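PDB 6F03: Bpsl2520 from Burkholderia pseudomallei K96243, which is a secreted antigen of the DUF2059 family whose molecular function is not known. Local coordinates for residues Q69-V74 and K107-A112; A36-D41 and Q129-A134; L50-A55 and F148-T153. All coordinates share one frame; numbering follows the deposited sequence.

Contact 1 of 3, residues Q69-V74 and K107-A112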
loop_
_atom_site.group_PDB
_atom_site.type_symbol
_atom_site.label_atom_id
_atom_site.label_comp_id
_atom_site.label_asym_id
_atom_site.label_seq_id
_atom_site.Cartn_x
_atom_site.Cartn_y
_atom_site.Cartn_z
ATOM N N GLN B 69 5.720 0.574 -9.543
ATOM C CA GLN B 69 6.777 0.512 -8.549
ATOM C C GLN B 69 8.144 0.507 -9.211
ATOM O O GLN B 69 9.065 1.171 -8.735
ATOM C CB GLN B 69 6.602 -0.722 -7.674
ATOM C CG GLN B 69 5.557 -0.546 -6.601
ATOM C CD GLN B 69 5.694 -1.568 -5.485
ATOM O OE1 GLN B 69 6.765 -2.154 -5.292
ATOM N NE2 GLN B 69 4.602 -1.798 -4.750
ATOM N N SER B 70 8.295 -0.241 -10.310
ATOM C CA SER B 70 9.553 -0.218 -11.053
ATOM C C SER B 70 9.876 1.190 -11.543
ATOM O O SER B 70 11.008 1.653 -11.397
ATOM C CB SER B 70 9.507 -1.191 -12.234
ATOM O OG SER B 70 9.313 -2.517 -11.788
ATOM N N LYS B 71 8.895 1.886 -12.138
ATOM C CA LYS B 71 9.161 3.241 -12.616
ATOM C C LYS B 71 9.581 4.157 -11.476
ATOM O O LYS B 71 10.413 5.053 -11.676
ATOM C CB LYS B 71 7.941 3.829 -13.343
ATOM C CG LYS B 71 7.544 3.081 -14.613
ATOM C CD LYS B 71 6.363 3.759 -15.322
ATOM C CE LYS B 71 5.838 2.942 -16.511
ATOM N NZ LYS B 71 6.885 2.320 -17.391
ATOM N N GLN B 72 9.047 3.939 -10.270
ATOM C CA GLN B 72 9.429 4.810 -9.169
ATOM C C GLN B 72 10.833 4.526 -8.658
ATOM O O GLN B 72 11.429 5.409 -8.038
ATOM C CB GLN B 72 8.423 4.693 -8.028
ATOM C CG GLN B 72 7.150 5.452 -8.322
ATOM C CD GLN B 72 6.048 5.213 -7.305
ATOM O OE1 GLN B 72 4.945 5.734 -7.458
ATOM N NE2 GLN B 72 6.336 4.421 -6.269
ATOM N N LEU B 73 11.394 3.348 -8.953
ATOM C CA LEU B 73 12.753 3.018 -8.537
ATOM C C LEU B 73 13.827 3.564 -9.477
ATOM O O LEU B 73 15.012 3.464 -9.142
ATOM C CB LEU B 73 12.924 1.498 -8.418
ATOM C CG LEU B 73 12.413 0.831 -7.141
ATOM C CD1 LEU B 73 12.508 -0.689 -7.244
ATOM C CD2 LEU B 73 13.199 1.344 -5.944
ATOM N N VAL B 74 13.453 4.101 -10.643
ATOM C CA VAL B 74 14.460 4.511 -11.621
ATOM C C VAL B 74 15.456 5.501 -11.033
ATOM O O VAL B 74 16.667 5.271 -11.165
ATOM C CB VAL B 74 13.782 5.048 -12.896
ATOM C CG1 VAL B 74 14.778 5.948 -13.643
ATOM C CG2 VAL B 74 13.384 3.893 -13.794
ATOM N N LYS B 107 13.927 8.377 -20.016
ATOM C CA LYS B 107 14.117 7.209 -20.872
ATOM C C LYS B 107 14.084 5.911 -20.065
ATOM O O LYS B 107 13.569 4.890 -20.541
ATOM C CB LYS B 107 15.437 7.345 -21.624
ATOM C CG LYS B 107 15.823 6.173 -22.510
ATOM C CD LYS B 107 17.115 6.512 -23.245
ATOM C CE LYS B 107 17.575 5.409 -24.184
ATOM N NZ LYS B 107 18.831 5.830 -24.894
ATOM N N LEU B 108 14.662 5.919 -18.860
ATOM C CA LEU B 108 14.625 4.726 -18.017
ATOM C C LEU B 108 13.223 4.468 -17.482
ATOM O O LEU B 108 12.773 3.320 -17.443
ATOM C CB LEU B 108 15.616 4.859 -16.863
ATOM C CG LEU B 108 17.100 4.777 -17.204
ATOM C CD1 LEU B 108 17.926 5.012 -15.964
ATOM C CD2 LEU B 108 17.418 3.411 -17.788
ATOM N N VAL B 109 12.542 5.526 -17.037
ATOM C CA VAL B 109 11.159 5.410 -16.592
ATOM C C VAL B 109 10.297 4.815 -17.696
ATOM O O VAL B 109 9.465 3.929 -17.453
ATOM C CB VAL B 109 10.629 6.782 -16.141
ATOM C CG1 VAL B 109 9.097 6.801 -16.170
ATOM C CG2 VAL B 109 11.141 7.099 -14.739
ATOM N N ASP B 110 10.480 5.297 -18.929
ATOM C CA ASP B 110 9.662 4.815 -20.038
ATOM C C ASP B 110 9.853 3.320 -20.278
ATOM O O ASP B 110 8.908 2.636 -20.681
ATOM C CB ASP B 110 9.984 5.607 -21.310
ATOM C CG ASP B 110 9.227 5.089 -22.532
ATOM O OD1 ASP B 110 8.012 5.379 -22.679
ATOM O OD2 ASP B 110 9.863 4.390 -23.355
ATOM N N GLY B 111 11.058 2.801 -20.053
ATOM C CA GLY B 111 11.349 1.409 -20.308
ATOM C C GLY B 111 11.306 0.492 -19.103
ATOM O O GLY B 111 11.595 -0.700 -19.246
ATOM N N ALA B 112 10.958 1.000 -17.923
ATOM C CA ALA B 112 11.054 0.207 -16.704
ATOM C C ALA B 112 9.818 -0.672 -16.531
ATOM O O ALA B 112 8.703 -0.276 -16.880
ATOM C CB ALA B 112 11.228 1.118 -15.491
#

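Contact 2 of 3, residues A36-D41 and Q129-A134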
loop_
_atom_site.group_PDB
_atom_site.type_symbol
_atom_site.label_atom_id
_atom_site.label_comp_id
_atom_site.label_asym_id
_atom_site.label_seq_id
_atom_site.Cartn_x
_atom_site.Cartn_y
_atom_site.Cartn_z
ATOM N N ALA B 36 2.700 -26.652 -4.002
ATOM C CA ALA B 36 2.311 -28.057 -3.908
ATOM C C ALA B 36 1.367 -28.477 -5.032
ATOM O O ALA B 36 0.767 -27.640 -5.713
ATOM C CB ALA B 36 1.639 -28.334 -2.558
ATOM N N PRO B 37 1.212 -29.791 -5.227
ATOM C CA PRO B 37 0.292 -30.313 -6.257
ATOM C C PRO B 37 -1.167 -30.200 -5.829
ATOM O O PRO B 37 -1.522 -30.553 -4.703
ATOM C CB PRO B 37 0.713 -31.784 -6.410
ATOM C CG PRO B 37 1.952 -31.965 -5.584
ATOM C CD PRO B 37 1.983 -30.864 -4.577
ATOM N N ILE B 38 -1.990 -29.613 -6.696
ATOM C CA ILE B 38 -3.419 -29.424 -6.437
ATOM C C ILE B 38 -4.168 -30.637 -6.986
ATOM O O ILE B 38 -4.038 -30.968 -8.170
ATOM C CB ILE B 38 -3.936 -28.129 -7.088
ATOM C CG1 ILE B 38 -3.114 -26.912 -6.649
ATOM C CG2 ILE B 38 -5.407 -27.910 -6.773
ATOM C CD1 ILE B 38 -3.362 -25.667 -7.502
ATOM N N ASP B 39 -4.968 -31.295 -6.147
ATOM C CA ASP B 39 -5.732 -32.433 -6.655
ATOM C C ASP B 39 -6.805 -31.966 -7.646
ATOM O O ASP B 39 -7.192 -30.796 -7.687
ATOM C CB ASP B 39 -6.382 -33.228 -5.520
ATOM C CG ASP B 39 -7.359 -32.411 -4.712
ATOM O OD1 ASP B 39 -6.916 -31.609 -3.868
ATOM O OD2 ASP B 39 -8.579 -32.578 -4.920
ATOM N N ALA B 40 -7.302 -32.914 -8.439
ATOM C CA ALA B 40 -8.089 -32.560 -9.616
ATOM C C ALA B 40 -9.397 -31.859 -9.246
ATOM O O ALA B 40 -9.768 -30.857 -9.872
ATOM C CB ALA B 40 -8.369 -33.815 -10.446
ATOM N N ASP B 41 -10.098 -32.349 -8.219
ATOM C CA ASP B 41 -11.391 -31.768 -7.886
ATOM C C ASP B 41 -11.227 -30.392 -7.259
ATOM O O ASP B 41 -12.065 -29.506 -7.477
ATOM C CB ASP B 41 -12.171 -32.699 -6.948
ATOM C CG ASP B 41 -12.571 -33.998 -7.627
ATOM O OD1 ASP B 41 -12.758 -33.983 -8.869
ATOM O OD2 ASP B 41 -12.679 -35.034 -6.921
ATOM N N GLN B 129 -2.255 -17.422 -8.154
ATOM C CA GLN B 129 -3.597 -17.370 -7.574
ATOM C C GLN B 129 -4.114 -18.764 -7.242
ATOM O O GLN B 129 -4.671 -18.980 -6.156
ATOM C CB GLN B 129 -4.560 -16.639 -8.518
ATOM C CG GLN B 129 -4.286 -15.135 -8.646
ATOM C CD GLN B 129 -5.104 -14.470 -9.768
ATOM O OE1 GLN B 129 -5.279 -15.043 -10.850
ATOM N NE2 GLN B 129 -5.623 -13.265 -9.497
ATOM N N TYR B 130 -3.932 -19.734 -8.146
ATOM C CA TYR B 130 -4.322 -21.103 -7.810
ATOM C C TYR B 130 -3.654 -21.548 -6.519
ATOM O O TYR B 130 -4.315 -22.062 -5.603
ATOM C CB TYR B 130 -3.948 -22.080 -8.934
ATOM C CG TYR B 130 -4.987 -22.243 -10.015
ATOM C CD1 TYR B 130 -5.042 -21.365 -11.113
ATOM C CD2 TYR B 130 -5.917 -23.274 -9.951
ATOM C CE1 TYR B 130 -6.009 -21.517 -12.119
ATOM C CE2 TYR B 130 -6.888 -23.435 -10.936
ATOM C CZ TYR B 130 -6.932 -22.556 -12.013
ATOM O OH TYR B 130 -7.898 -22.734 -12.981
ATOM N N ASP B 131 -2.328 -21.370 -6.444
ATOM C CA ASP B 131 -1.561 -21.839 -5.290
ATOM C C ASP B 131 -2.002 -21.133 -4.013
ATOM O O ASP B 131 -2.192 -21.777 -2.969
ATOM C CB ASP B 131 -0.060 -21.639 -5.540
ATOM C CG ASP B 131 0.488 -22.576 -6.628
ATOM O OD1 ASP B 131 -0.156 -23.623 -6.891
ATOM O OD2 ASP B 131 1.551 -22.252 -7.240
ATOM N N ALA B 132 -2.217 -19.815 -4.077
ATOM C CA ALA B 132 -2.655 -19.117 -2.871
ATOM C C ALA B 132 -4.025 -19.626 -2.390
ATOM O O ALA B 132 -4.226 -19.833 -1.186
ATOM C CB ALA B 132 -2.703 -17.612 -3.122
ATOM N N TYR B 133 -4.986 -19.820 -3.306
ATOM C CA TYR B 133 -6.295 -20.303 -2.864
ATOM C C TYR B 133 -6.214 -21.723 -2.328
ATOM O O TYR B 133 -6.851 -22.045 -1.324
ATOM C CB TYR B 133 -7.332 -20.218 -3.988
ATOM C CG TYR B 133 -7.953 -18.844 -4.029
ATOM C CD1 TYR B 133 -8.969 -18.495 -3.139
ATOM C CD2 TYR B 133 -7.474 -17.865 -4.912
ATOM C CE1 TYR B 133 -9.525 -17.216 -3.151
ATOM C CE2 TYR B 133 -8.011 -16.592 -4.934
ATOM C CZ TYR B 133 -9.034 -16.269 -4.053
ATOM O OH TYR B 133 -9.555 -14.995 -4.063
ATOM N N ALA B 134 -5.433 -22.587 -2.976
ATOM C CA ALA B 134 -5.357 -23.974 -2.533
ATOM C C ALA B 134 -4.734 -24.087 -1.148
ATOM O O ALA B 134 -5.026 -25.036 -0.409
ATOM C CB ALA B 134 -4.564 -24.804 -3.547
#

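Contact 3 of 3, residues L50-A55 and F148-T153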
loop_
_atom_site.group_PDB
_atom_site.type_symbol
_atom_site.label_atom_id
_atom_site.label_comp_id
_atom_site.label_asym_id
_atom_site.label_seq_id
_atom_site.Cartn_x
_atom_site.Cartn_y
_atom_site.Cartn_z
ATOM N N LEU B 50 -11.993 -18.613 -9.610
ATOM C CA LEU B 50 -11.233 -17.572 -10.307
ATOM C C LEU B 50 -12.069 -16.890 -11.392
ATOM O O LEU B 50 -11.993 -15.669 -11.576
ATOM C CB LEU B 50 -9.959 -18.177 -10.905
ATOM C CG LEU B 50 -8.900 -18.605 -9.862
ATOM C CD1 LEU B 50 -7.669 -19.206 -10.526
ATOM C CD2 LEU B 50 -8.532 -17.424 -8.974
ATOM N N ASP B 51 -12.862 -17.664 -12.128
ATOM C CA ASP B 51 -13.775 -17.079 -13.110
ATOM C C ASP B 51 -14.794 -16.144 -12.449
ATOM O O ASP B 51 -15.087 -15.061 -12.965
ATOM C CB ASP B 51 -14.477 -18.205 -13.873
ATOM C CG ASP B 51 -15.422 -17.697 -14.935
ATOM O OD1 ASP B 51 -14.918 -17.137 -15.942
ATOM O OD2 ASP B 51 -16.662 -17.871 -14.767
ATOM N N ALA B 52 -15.337 -16.539 -11.299
ATOM C CA ALA B 52 -16.382 -15.748 -10.657
ATOM C C ALA B 52 -15.852 -14.437 -10.075
ATOM O O ALA B 52 -16.614 -13.472 -9.939
ATOM C CB ALA B 52 -17.070 -16.578 -9.556
ATOM N N ILE B 53 -14.579 -14.375 -9.682
ATOM C CA ILE B 53 -14.060 -13.120 -9.142
ATOM C C ILE B 53 -13.370 -12.301 -10.230
ATOM O O ILE B 53 -12.704 -11.301 -9.934
ATOM C CB ILE B 53 -13.105 -13.383 -7.962
ATOM C CG1 ILE B 53 -11.845 -14.123 -8.426
ATOM C CG2 ILE B 53 -13.813 -14.192 -6.867
ATOM C CD1 ILE B 53 -10.769 -14.301 -7.301
ATOM N N ASP B 54 -13.493 -12.725 -11.489
ATOM C CA ASP B 54 -12.765 -12.112 -12.605
ATOM C C ASP B 54 -11.262 -12.011 -12.292
ATOM O O ASP B 54 -10.665 -10.931 -12.276
ATOM C CB ASP B 54 -13.356 -10.737 -12.956
ATOM C CG ASP B 54 -12.790 -10.154 -14.269
ATOM O OD1 ASP B 54 -12.093 -10.886 -15.017
ATOM O OD2 ASP B 54 -13.046 -8.954 -14.546
ATOM N N ALA B 55 -10.645 -13.170 -12.068
ATOM C CA ALA B 55 -9.235 -13.171 -11.689
ATOM C C ALA B 55 -8.320 -12.464 -12.696
ATOM O O ALA B 55 -7.345 -11.842 -12.248
ATOM C CB ALA B 55 -8.767 -14.612 -11.455
ATOM N N PHE B 148 -21.251 -17.711 -3.112
ATOM C CA PHE B 148 -21.461 -16.326 -2.706
ATOM C C PHE B 148 -21.085 -15.352 -3.831
ATOM O O PHE B 148 -21.809 -14.384 -4.091
ATOM C CB PHE B 148 -20.691 -16.023 -1.431
ATOM C CG PHE B 148 -20.581 -14.557 -1.134
ATOM C CD1 PHE B 148 -21.682 -13.856 -0.673
ATOM C CD2 PHE B 148 -19.375 -13.881 -1.326
ATOM C CE1 PHE B 148 -21.596 -12.501 -0.405
ATOM C CE2 PHE B 148 -19.270 -12.518 -1.058
ATOM C CZ PHE B 148 -20.386 -11.827 -0.596
ATOM N N TYR B 149 -19.967 -15.592 -4.520
ATOM C CA TYR B 149 -19.519 -14.622 -5.529
ATOM C C TYR B 149 -20.449 -14.556 -6.738
ATOM O O TYR B 149 -20.574 -13.494 -7.362
ATOM C CB TYR B 149 -18.095 -14.933 -6.004
ATOM C CG TYR B 149 -17.016 -14.492 -5.047
ATOM C CD1 TYR B 149 -16.934 -13.163 -4.633
ATOM C CD2 TYR B 149 -16.035 -15.370 -4.616
ATOM C CE1 TYR B 149 -15.920 -12.729 -3.775
ATOM C CE2 TYR B 149 -15.015 -14.948 -3.758
ATOM C CZ TYR B 149 -14.976 -13.626 -3.353
ATOM O OH TYR B 149 -13.995 -13.198 -2.526
ATOM N N LYS B 150 -21.080 -15.671 -7.102
ATOM C CA LYS B 150 -22.064 -15.677 -8.174
ATOM C C LYS B 150 -23.446 -15.204 -7.726
ATOM O O LYS B 150 -24.275 -14.918 -8.581
ATOM C CB LYS B 150 -22.165 -17.078 -8.800
ATOM C CG LYS B 150 -20.869 -17.475 -9.499
ATOM C CD LYS B 150 -21.048 -18.594 -10.508
ATOM C CE LYS B 150 -21.121 -18.052 -11.953
ATOM N NZ LYS B 150 -19.834 -17.383 -12.422
ATOM N N SER B 151 -23.712 -15.075 -6.433
ATOM C CA SER B 151 -25.000 -14.546 -5.998
ATOM C C SER B 151 -25.100 -13.057 -6.323
ATOM O O SER B 151 -24.089 -12.400 -6.576
ATOM C CB SER B 151 -25.197 -14.779 -4.503
ATOM O OG SER B 151 -24.367 -13.926 -3.729
ATOM N N PRO B 152 -26.319 -12.506 -6.356
ATOM C CA PRO B 152 -26.446 -11.063 -6.655
ATOM C C PRO B 152 -25.675 -10.175 -5.693
ATOM O O PRO B 152 -25.093 -9.171 -6.114
ATOM C CB PRO B 152 -27.955 -10.804 -6.541
ATOM C CG PRO B 152 -28.589 -12.162 -6.807
ATOM C CD PRO B 152 -27.627 -13.187 -6.251
ATOM N N THR B 153 -25.676 -10.493 -4.400
ATOM C CA THR B 153 -24.914 -9.660 -3.480
ATOM C C THR B 153 -23.411 -9.880 -3.656
ATOM O O THR B 153 -22.635 -8.929 -3.525
ATOM C CB THR B 153 -25.382 -9.905 -2.039
ATOM O OG1 THR B 153 -26.636 -9.237 -1.858
ATOM C CG2 THR B 153 -24.380 -9.365 -1.010
HETATM O O HOH W 1 -17.458 -19.747 -12.141
#

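Contact 1 of 3, residues Q69-V74 and K107-A112
The ammonium group of K71 bridges two backbone carbonyls, V109 O near the end of helix 90-111 and A112 O in the loop after it. NZ donates to V109 O at 3.0 Å and to A112 O at 3.2 Å. It meets V109 O nearly end-on, at a C=O...donor angle of 162°. It meets A112 O in the carbonyl plane, on a lone pair, at 145°. The K71 chain is extended as far as CE. A turn at its last torsion then swings NZ in toward the two oxygens. On the way the chain passes V109 at about a right angle, with CD 4.2 Å from V109 CG1. E67 of the same helix gives K71 NZ a weak, long ion pair.

V74 makes the apolar half of the contact. Its CG1 sits 3.5 Å from L108 CB. Its CB lies 3.8 Å from V109 CG2, and its CG2 lies 3.9 Å from A112 CB. V74 CG1 stands anti to the backbone N, which puts it against L108. S70 touches A112 more loosely (CB to CB 4.3 Å); its hydroxyl bonds to A66 O of its own helix.

These contacts pair helix 55-84 with helix 90-111 as an antiparallel helical hairpin. The axes of the two short helical segments come within 8.4 Å, and their N-to-C directions differ by 164°. The second subunit packs on the same site: its T184 touches V74 and A112, and its Q187 touches L108.

The positive charge of K71 probably stabilises carbonyls near the helix end, while V74 packs on L108, V109 and A112.

Contact 2 of 3, residues A36-D41 and Q129-A134
The CB of I38 is directed toward helix 119-136, and the CG1-CD1 branch makes the contact. CG1 is anti to the carbonyl carbon (chi1 -55°), and the branch continues extended to CD1. CD1 reaches 3.9 Å from Y130 CB, and the I38 and Y130 side chains cross at about a right angle. CD1 approaches the Y130 ring obliquely. CG1 lies further back and rests 4.0 Å from A134 CB. Y130 and A134 stand one turn apart, and the branch fits between them.

The contact docks the N-terminal arm of an all-helical fold. The arm is an extended strip that runs into helix 40-52. D39 is the N-cap of that helix, and its OD2 accepts from K42 N. The K42 side chain reaches back to A134 O, which ties the start of helix 40-52 to helix 119-136. K43 lies on the Y130 ring in a cation-pi contact, and I46, K47 and L50 also touch Y130.

D131 flanks the apolar patch. Its side chain crosses that of I38 obliquely, and OD1 comes 3.9 Å from I38 CD1, a plain van der Waals approach.

Contact 3 of 3, residues L50-A55 and F148-T153
A Schellman motif ends helix 40-52 where its last turn packs on the end of helix 139-150. A55 N bonds to L50 O, and D54 N bonds to D51 O. D54 takes the positive phi of the C-prime residue. D54 is also the N-cap position of helix 55-84, so one tight turn joins the two helices.

I53 lies over the ring of Y149. Its CG2 methyl is 3.4 Å from the ring centroid and 16° off the ring normal, a CH-pi contact. CG1 of I53 lies between the two backbone branches (chi1 65°), leaving CG2 as the methyl directed at the ring. The other face of Y149 has F148 CD2 above it, shifted toward the rim. F157 and I158 of helix 152-193 also touch Y149. F157 of the second subunit packs on it too.

A52 CB sits beside this pair, 4.0 Å from Y149 CB and 3.9 Å from K150 CG. K150 bends at its last two torsions and brings NZ back toward D51. The resulting salt bridge is long, with D51 OD2 4.0 Å from K150 NZ. A water joins the same two groups by weak bonds, donating to D51 OD2 and accepting from K150 NZ. An acetate, probably from crystallisation, lies close to D51.

Beyond K150 the chain turns at S151, the N-cap of helix 152-193. S151 OG caps G154 N and bonds a glycerol, also probably from crystallisation. F148 O accepts from both S151 N and S151 OG, and OG comes to 2.6 Å, tilted 18° from the carbonyl plane.

Contacts 2 and 3 share helix 40-52 and touch each other: Y130 CE1 of contact 2 is 3.3 Å from L50 CD1 of contact 3. Contact 1 stands apart, its nearest atoms about 16 Å from contact 2 and about 17 Å from contact 3. Contact 2 is a surface contact, while contacts 1 and 3 are partly buried. All three also touch the second subunit. Their chemistry differs. Contact 1 pairs two helices with lysine-to-carbonyl hydrogen bonds and aliphatic packing. Contact 2 lays an arm on a helix mainly through isoleucine packing. Contact 3 joins two helix ends by a methyl-on-ring contact and a long, water-assisted ion pair.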